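Local coordinates for 2-polyprenyl-6-methoxyphenol hydroxylase-like FAD-dependent oxidoreductase (Streptomyces sp. NRRL 11266, PDB 6UI5), which binds flavin-adenine dinucleotide and is probably an FAD-dependent oxidoreductase of the aromatic-ring hydroxylase type, at residues A[173-184]-A[258-269]. Numbering follows the deposited sequence.
With FAD (flavin-adenine dinucleotide), chain C.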
loop_
_atom_site.group_PDB
_atom_site.type_symbol
_atom_site.label_atom_id
_atom_site.label_comp_id
_atom_site.label_asym_id
_atom_site.label_seq_id
_atom_site.Cartn_x
_atom_site.Cartn_y
_atom_site.Cartn_z
ATOM N N ASP A 173 -11.905 -12.283 7.522
ATOM C CA ASP A 173 -11.518 -11.192 8.413
ATOM C C ASP A 173 -10.512 -11.712 9.416
ATOM O O ASP A 173 -10.623 -12.853 9.872
ATOM C CB ASP A 173 -12.721 -10.581 9.153
ATOM C CG ASP A 173 -13.737 -9.937 8.193
ATOM O OD1 ASP A 173 -14.641 -10.697 7.766
ATOM O OD2 ASP A 173 -13.627 -8.703 7.869
ATOM N N TRP A 174 -9.500 -10.895 9.717
ATOM C CA TRP A 174 -8.563 -11.221 10.790
ATOM C C TRP A 174 -9.011 -10.673 12.141
ATOM O O TRP A 174 -8.381 -10.965 13.164
ATOM C CB TRP A 174 -7.156 -10.698 10.470
ATOM C CG TRP A 174 -7.040 -9.202 10.435
ATOM C CD1 TRP A 174 -6.689 -8.377 11.470
ATOM C CD2 TRP A 174 -7.255 -8.349 9.292
ATOM N NE1 TRP A 174 -6.684 -7.059 11.040
ATOM C CE2 TRP A 174 -7.026 -7.021 9.711
ATOM C CE3 TRP A 174 -7.613 -8.582 7.960
ATOM C CZ2 TRP A 174 -7.150 -5.928 8.837
ATOM C CZ3 TRP A 174 -7.741 -7.495 7.099
ATOM C CH2 TRP A 174 -7.525 -6.187 7.549
ATOM N N VAL A 175 -10.066 -9.875 12.160
ATOM C CA VAL A 175 -10.667 -9.419 13.399
ATOM C C VAL A 175 -12.154 -9.239 13.137
ATOM O O VAL A 175 -12.575 -8.949 12.006
ATOM C CB VAL A 175 -9.994 -8.120 13.900
ATOM C CG1 VAL A 175 -10.182 -6.992 12.879
ATOM C CG2 VAL A 175 -10.540 -7.737 15.306
ATOM N N ILE A 176 -12.953 -9.449 14.179
ATOM C CA ILE A 176 -14.397 -9.252 14.106
ATOM C C ILE A 176 -14.729 -7.938 14.801
ATOM O O ILE A 176 -14.579 -7.816 16.021
ATOM C CB ILE A 176 -15.175 -10.419 14.730
ATOM C CG1 ILE A 176 -14.801 -11.744 14.064
ATOM C CG2 ILE A 176 -16.651 -10.166 14.559
ATOM C CD1 ILE A 176 -14.782 -11.692 12.516
ATOM N N VAL A 177 -15.178 -6.951 14.031
ATOM C CA VAL A 177 -15.564 -5.660 14.595
ATOM C C VAL A 177 -16.997 -5.735 15.106
ATOM O O VAL A 177 -17.904 -6.200 14.400
ATOM C CB VAL A 177 -15.415 -4.544 13.560
ATOM C CG1 VAL A 177 -15.829 -3.204 14.165
ATOM C CG2 VAL A 177 -13.988 -4.498 13.063
ATOM N N ARG A 178 -17.212 -5.230 16.319
ATOM C CA ARG A 178 -18.495 -5.288 17.008
ATOM C C ARG A 178 -18.820 -3.925 17.592
ATOM O O ARG A 178 -17.926 -3.169 17.992
ATOM C CB ARG A 178 -18.473 -6.289 18.155
ATOM C CG ARG A 178 -17.446 -5.863 19.188
ATOM C CD ARG A 178 -16.156 -6.588 19.000
ATOM N NE ARG A 178 -16.358 -7.957 19.420
ATOM C CZ ARG A 178 -15.807 -9.006 18.843
ATOM N NH1 ARG A 178 -14.999 -8.867 17.793
ATOM N NH2 ARG A 178 -16.079 -10.212 19.316
ATOM N N GLY A 179 -20.102 -3.635 17.686
ATOM C CA GLY A 179 -20.507 -2.462 18.423
ATOM C C GLY A 179 -22.005 -2.395 18.568
ATOM O O GLY A 179 -22.713 -3.388 18.394
ATOM N N ILE A 180 -22.486 -1.207 18.903
ATOM C CA ILE A 180 -23.905 -0.923 18.799
ATOM C C ILE A 180 -24.050 0.454 18.177
ATOM O O ILE A 180 -23.099 1.237 18.109
ATOM C CB ILE A 180 -24.684 -1.016 20.151
ATOM C CG1 ILE A 180 -24.355 0.162 21.050
ATOM C CG2 ILE A 180 -24.443 -2.360 20.856
ATOM C CD1 ILE A 180 -25.458 1.168 21.113
ATOM N N VAL A 181 -25.269 0.727 17.714
ATOM C CA VAL A 181 -25.586 1.938 16.973
ATOM C C VAL A 181 -27.066 2.205 17.199
ATOM O O VAL A 181 -27.813 1.319 17.605
ATOM C CB VAL A 181 -25.254 1.774 15.467
ATOM C CG1 VAL A 181 -26.130 0.694 14.855
ATOM C CG2 VAL A 181 -25.410 3.089 14.700
ATOM N N GLY A 182 -27.479 3.443 16.958
ATOM C CA GLY A 182 -28.865 3.842 17.061
ATOM C C GLY A 182 -28.944 5.240 17.636
ATOM O O GLY A 182 -27.943 5.946 17.721
ATOM N N ASP A 183 -30.163 5.625 18.040
ATOM C CA ASP A 183 -30.444 6.952 18.583
ATOM C C ASP A 183 -30.981 6.857 20.010
ATOM O O ASP A 183 -32.063 6.304 20.248
ATOM C CB ASP A 183 -31.424 7.719 17.703
ATOM C CG ASP A 183 -31.075 7.612 16.207
ATOM O OD1 ASP A 183 -30.202 8.389 15.763
ATOM O OD2 ASP A 183 -31.696 6.808 15.475
ATOM N N VAL A 184 -30.235 7.395 20.948
ATOM C CA VAL A 184 -30.713 7.610 22.305
ATOM C C VAL A 184 -31.402 8.965 22.372
ATOM O O VAL A 184 -31.041 9.902 21.662
ATOM C CB VAL A 184 -29.557 7.523 23.328
ATOM C CG1 VAL A 184 -28.813 6.214 23.181
ATOM C CG2 VAL A 184 -28.620 8.725 23.171
ATOM N N ALA A 258 -34.162 5.129 24.873
ATOM C CA ALA A 258 -33.592 4.597 23.635
ATOM C C ALA A 258 -34.703 4.400 22.608
ATOM O O ALA A 258 -35.647 3.631 22.847
ATOM C CB ALA A 258 -32.856 3.282 23.887
ATOM N N HIS A 259 -34.598 5.101 21.470
ATOM C CA HIS A 259 -35.592 4.932 20.412
ATOM C C HIS A 259 -35.369 3.621 19.672
ATOM O O HIS A 259 -36.316 2.879 19.386
ATOM C CB HIS A 259 -35.539 6.109 19.438
ATOM C CG HIS A 259 -35.566 7.443 20.111
ATOM N ND1 HIS A 259 -36.725 7.991 20.619
ATOM C CD2 HIS A 259 -34.578 8.327 20.385
ATOM C CE1 HIS A 259 -36.451 9.162 21.167
ATOM N NE2 HIS A 259 -35.155 9.390 21.036
ATOM N N TRP A 260 -34.113 3.329 19.360
ATOM C CA TRP A 260 -33.695 2.089 18.725
ATOM C C TRP A 260 -32.177 2.014 18.849
ATOM O O TRP A 260 -31.489 2.979 18.549
ATOM C CB TRP A 260 -34.147 2.008 17.250
ATOM C CG TRP A 260 -33.428 2.962 16.316
ATOM C CD1 TRP A 260 -33.758 4.261 16.065
ATOM C CD2 TRP A 260 -32.249 2.687 15.525
ATOM N NE1 TRP A 260 -32.871 4.811 15.169
ATOM C CE2 TRP A 260 -31.936 3.870 14.822
ATOM C CE3 TRP A 260 -31.438 1.558 15.339
ATOM C CZ2 TRP A 260 -30.836 3.966 13.943
ATOM C CZ3 TRP A 260 -30.321 1.656 14.451
ATOM C CH2 TRP A 260 -30.045 2.852 13.776
ATOM N N LEU A 261 -31.672 0.882 19.318
ATOM C CA LEU A 261 -30.257 0.588 19.282
ATOM C C LEU A 261 -30.109 -0.860 18.826
ATOM O O LEU A 261 -31.075 -1.629 18.834
ATOM C CB LEU A 261 -29.591 0.839 20.643
ATOM C CG LEU A 261 -29.644 2.189 21.365
ATOM C CD1 LEU A 261 -28.656 2.112 22.561
ATOM C CD2 LEU A 261 -29.346 3.416 20.452
ATOM N N GLN A 262 -28.913 -1.212 18.344
ATOM C CA GLN A 262 -28.716 -2.524 17.736
ATOM C C GLN A 262 -27.303 -3.018 17.987
ATOM O O GLN A 262 -26.348 -2.271 17.761
ATOM C CB GLN A 262 -28.965 -2.501 16.217
ATOM C CG GLN A 262 -30.339 -2.038 15.745
ATOM C CD GLN A 262 -31.116 -3.116 15.030
ATOM O OE1 GLN A 262 -31.263 -4.249 15.536
ATOM N NE2 GLN A 262 -31.642 -2.777 13.841
ATOM N N HIS A 263 -27.168 -4.280 18.401
ATOM C CA HIS A 263 -25.894 -4.973 18.256
ATOM C C HIS A 263 -25.565 -5.165 16.774
ATOM O O HIS A 263 -26.447 -5.462 15.958
ATOM C CB HIS A 263 -25.939 -6.321 18.955
ATOM C CG HIS A 263 -26.114 -6.200 20.434
ATOM N ND1 HIS A 263 -25.246 -5.462 21.216
ATOM C CD2 HIS A 263 -27.074 -6.675 21.266
ATOM C CE1 HIS A 263 -25.665 -5.495 22.469
ATOM N NE2 HIS A 263 -26.766 -6.228 22.526
ATOM N N TYR A 264 -24.297 -4.973 16.408
ATOM C CA TYR A 264 -23.836 -5.297 15.058
ATOM C C TYR A 264 -22.468 -5.962 15.141
ATOM O O TYR A 264 -21.653 -5.628 16.006
ATOM C CB TYR A 264 -23.782 -4.051 14.163
ATOM C CG TYR A 264 -22.545 -3.196 14.377
ATOM C CD1 TYR A 264 -21.358 -3.474 13.702
ATOM C CD2 TYR A 264 -22.561 -2.117 15.254
ATOM C CE1 TYR A 264 -20.226 -2.717 13.904
ATOM C CE2 TYR A 264 -21.427 -1.338 15.452
ATOM C CZ TYR A 264 -20.261 -1.651 14.776
ATOM O OH TYR A 264 -19.111 -0.905 14.956
ATOM N N SER A 265 -22.217 -6.913 14.236
ATOM C CA SER A 265 -20.868 -7.419 14.020
ATOM C C SER A 265 -20.557 -7.205 12.543
ATOM O O SER A 265 -21.464 -7.046 11.729
ATOM C CB SER A 265 -20.691 -8.934 14.419
ATOM O OG SER A 265 -21.661 -9.778 13.814
ATOM N N ILE A 266 -19.276 -7.168 12.192
ATOM C CA ILE A 266 -18.867 -6.867 10.814
ATOM C C ILE A 266 -18.090 -8.043 10.273
ATOM O O ILE A 266 -17.080 -8.446 10.864
ATOM C CB ILE A 266 -18.014 -5.596 10.722
ATOM C CG1 ILE A 266 -18.883 -4.364 10.918
ATOM C CG2 ILE A 266 -17.269 -5.543 9.356
ATOM C CD1 ILE A 266 -19.969 -4.222 9.850
ATOM N N VAL A 267 -18.524 -8.561 9.129
ATOM C CA VAL A 267 -17.678 -9.409 8.300
ATOM C C VAL A 267 -17.540 -8.757 6.933
ATOM O O VAL A 267 -18.269 -7.831 6.592
ATOM C CB VAL A 267 -18.228 -10.830 8.157
ATOM C CG1 VAL A 267 -18.013 -11.615 9.475
ATOM C CG2 VAL A 267 -19.683 -10.755 7.749
ATOM N N THR A 268 -16.610 -9.289 6.136
ATOM C CA THR A 268 -16.252 -8.759 4.820
ATOM C C THR A 268 -16.496 -9.828 3.764
ATOM O O THR A 268 -15.810 -10.856 3.746
ATOM C CB THR A 268 -14.791 -8.339 4.800
ATOM O OG1 THR A 268 -14.537 -7.442 5.883
ATOM C CG2 THR A 268 -14.464 -7.655 3.471
ATOM N N ARG A 269 -17.463 -9.600 2.877
ATOM C CA ARG A 269 -17.791 -10.599 1.867
ATOM C C ARG A 269 -18.080 -9.943 0.529
ATOM O O ARG A 269 -18.565 -8.803 0.457
ATOM C CB ARG A 269 -18.997 -11.490 2.256
ATOM C CG ARG A 269 -18.838 -12.205 3.628
ATOM C CD ARG A 269 -18.088 -13.579 3.568
ATOM N NE ARG A 269 -18.079 -14.149 4.916
ATOM C CZ ARG A 269 -17.187 -13.876 5.867
ATOM N NH1 ARG A 269 -16.116 -13.089 5.594
ATOM N NH2 ARG A 269 -17.339 -14.459 7.088
HETATM P PA FAD C . -30.333 -3.251 3.737
HETATM O O1A FAD C . -30.129 -1.819 4.178
HETATM O O2A FAD C . -29.811 -4.169 4.830
HETATM O O5B FAD C . -31.902 -3.515 3.270
HETATM C C5B FAD C . -32.347 -4.835 2.999
HETATM C C4B FAD C . -33.900 -4.875 3.174
HETATM O O4B FAD C . -34.432 -6.013 2.802
HETATM C C3B FAD C . -34.263 -4.733 4.671
HETATM O O3B FAD C . -35.351 -3.921 4.775
HETATM C C2B FAD C . -34.613 -6.169 5.107
HETATM O O2B FAD C . -35.413 -6.083 6.356
HETATM C C1B FAD C . -35.308 -6.577 4.081
HETATM N N9A FAD C . -35.378 -8.011 3.879
HETATM C C8A FAD C . -34.412 -8.919 4.146
HETATM N N7A FAD C . -34.856 -10.129 3.743
HETATM C C5A FAD C . -36.089 -9.960 3.207
HETATM C C6A FAD C . -36.999 -10.845 2.641
HETATM N N6A FAD C . -37.111 -12.269 2.360
HETATM N N1A FAD C . -38.177 -10.410 2.186
HETATM C C2A FAD C . -38.490 -9.098 2.261
HETATM N N3A FAD C . -37.591 -8.226 2.802
HETATM C C4A FAD C . -36.400 -8.653 3.276
HETATM N N1 FAD C . -23.781 3.214 5.305
HETATM C C2 FAD C . -23.102 4.501 4.975
HETATM O O2 FAD C . -23.140 4.960 3.880
HETATM N N3 FAD C . -22.367 5.220 6.054
HETATM C C4 FAD C . -22.331 4.651 7.402
HETATM O O4 FAD C . -21.757 5.198 8.282
HETATM C C4X FAD C . -23.027 3.346 7.699
HETATM N N5 FAD C . -22.949 2.834 9.047
HETATM C C5X FAD C . -23.612 1.545 9.366
HETATM C C6 FAD C . -23.524 1.058 10.672
HETATM C C7 FAD C . -24.141 -0.143 11.003
HETATM C C7M FAD C . -23.877 -0.417 12.477
HETATM C C8 FAD C . -24.858 -0.879 10.047
HETATM C C8M FAD C . -25.509 -2.191 10.506
HETATM C C9 FAD C . -24.947 -0.392 8.731
HETATM C C9A FAD C . -24.321 0.825 8.372
HETATM N N10 FAD C . -24.395 1.358 6.959
HETATM C C10 FAD C . -23.746 2.631 6.656
HETATM C "C1'" FAD C . -25.173 0.605 5.955
HETATM C "C2'" FAD C . -24.491 0.143 4.654
HETATM O "O2'" FAD C . -24.415 1.158 3.723
HETATM C "C3'" FAD C . -25.347 -0.916 3.962
HETATM O "O3'" FAD C . -24.557 -1.480 2.963
HETATM C "C4'" FAD C . -26.620 -0.398 3.263
HETATM O "O4'" FAD C . -27.525 0.246 4.116
HETATM C "C5'" FAD C . -27.293 -1.677 2.749
HETATM O "O5'" FAD C . -28.233 -1.387 1.753
HETATM P P FAD C . -29.175 -2.589 1.121
HETATM O O1P FAD C . -30.457 -1.980 0.602
HETATM O O2P FAD C . -28.477 -3.448 0.084
HETATM O O3P FAD C . -29.450 -3.615 2.387
#
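Tyr264 lies across Gly179 where strand 176-184 runs antiparallel to strand 260-266, within the antiparallel sheet that faces the flavin in this FAD-binding fold. Tyr264 CB lies 4.0 Å from FAD C7M, a flavin methyl, and with chi1 at 80° CG sits between the backbone N and the carbonyl carbon, which swings the ring over the neighbouring strand. CG still touches C7M, and CD2 and CE2 pass over Gly179, Tyr264 CE2 reaching 3.3 Å from Gly179 CA. Glycine suits this place because a side chain would collide with the ring. CE1 lies over Arg178 C and Gly179 N, and Tyr264 CZ is 3.5 Å from Gly179 N. One ring face thus rests on this backbone and the opposite one meets C7M, while OH continues to a hydrogen bond with Ser221 O on strand 216-225. Val181 CG1 also lines the pocket, 3.5 Å from FAD C7M.

Farther along, Gly182 CA stands 3.5 Å from the centroid of the Trp260 six-membered ring, a CH-pi contact over the face. Glycine suits its phi of 142°, and a CB would run into Trp260 O and Leu261 CD2. The register then shifts by one at His259, a beta bulge opposite Asp183 and Val184. On the sheet face turned to helix 238-249, Ile180 CD1 meets Leu261 CD1, and both side chains touch Leu241. At the far end of the contact, Asp173 grips Thr268 with both carboxylate oxygens: Asp173 OD1 accepts the N-H of Thr268, N to OD1 2.9 Å, through its syn lone pair, and Thr268 OG1 donates to Asp173 OD2 at 2.5 Å.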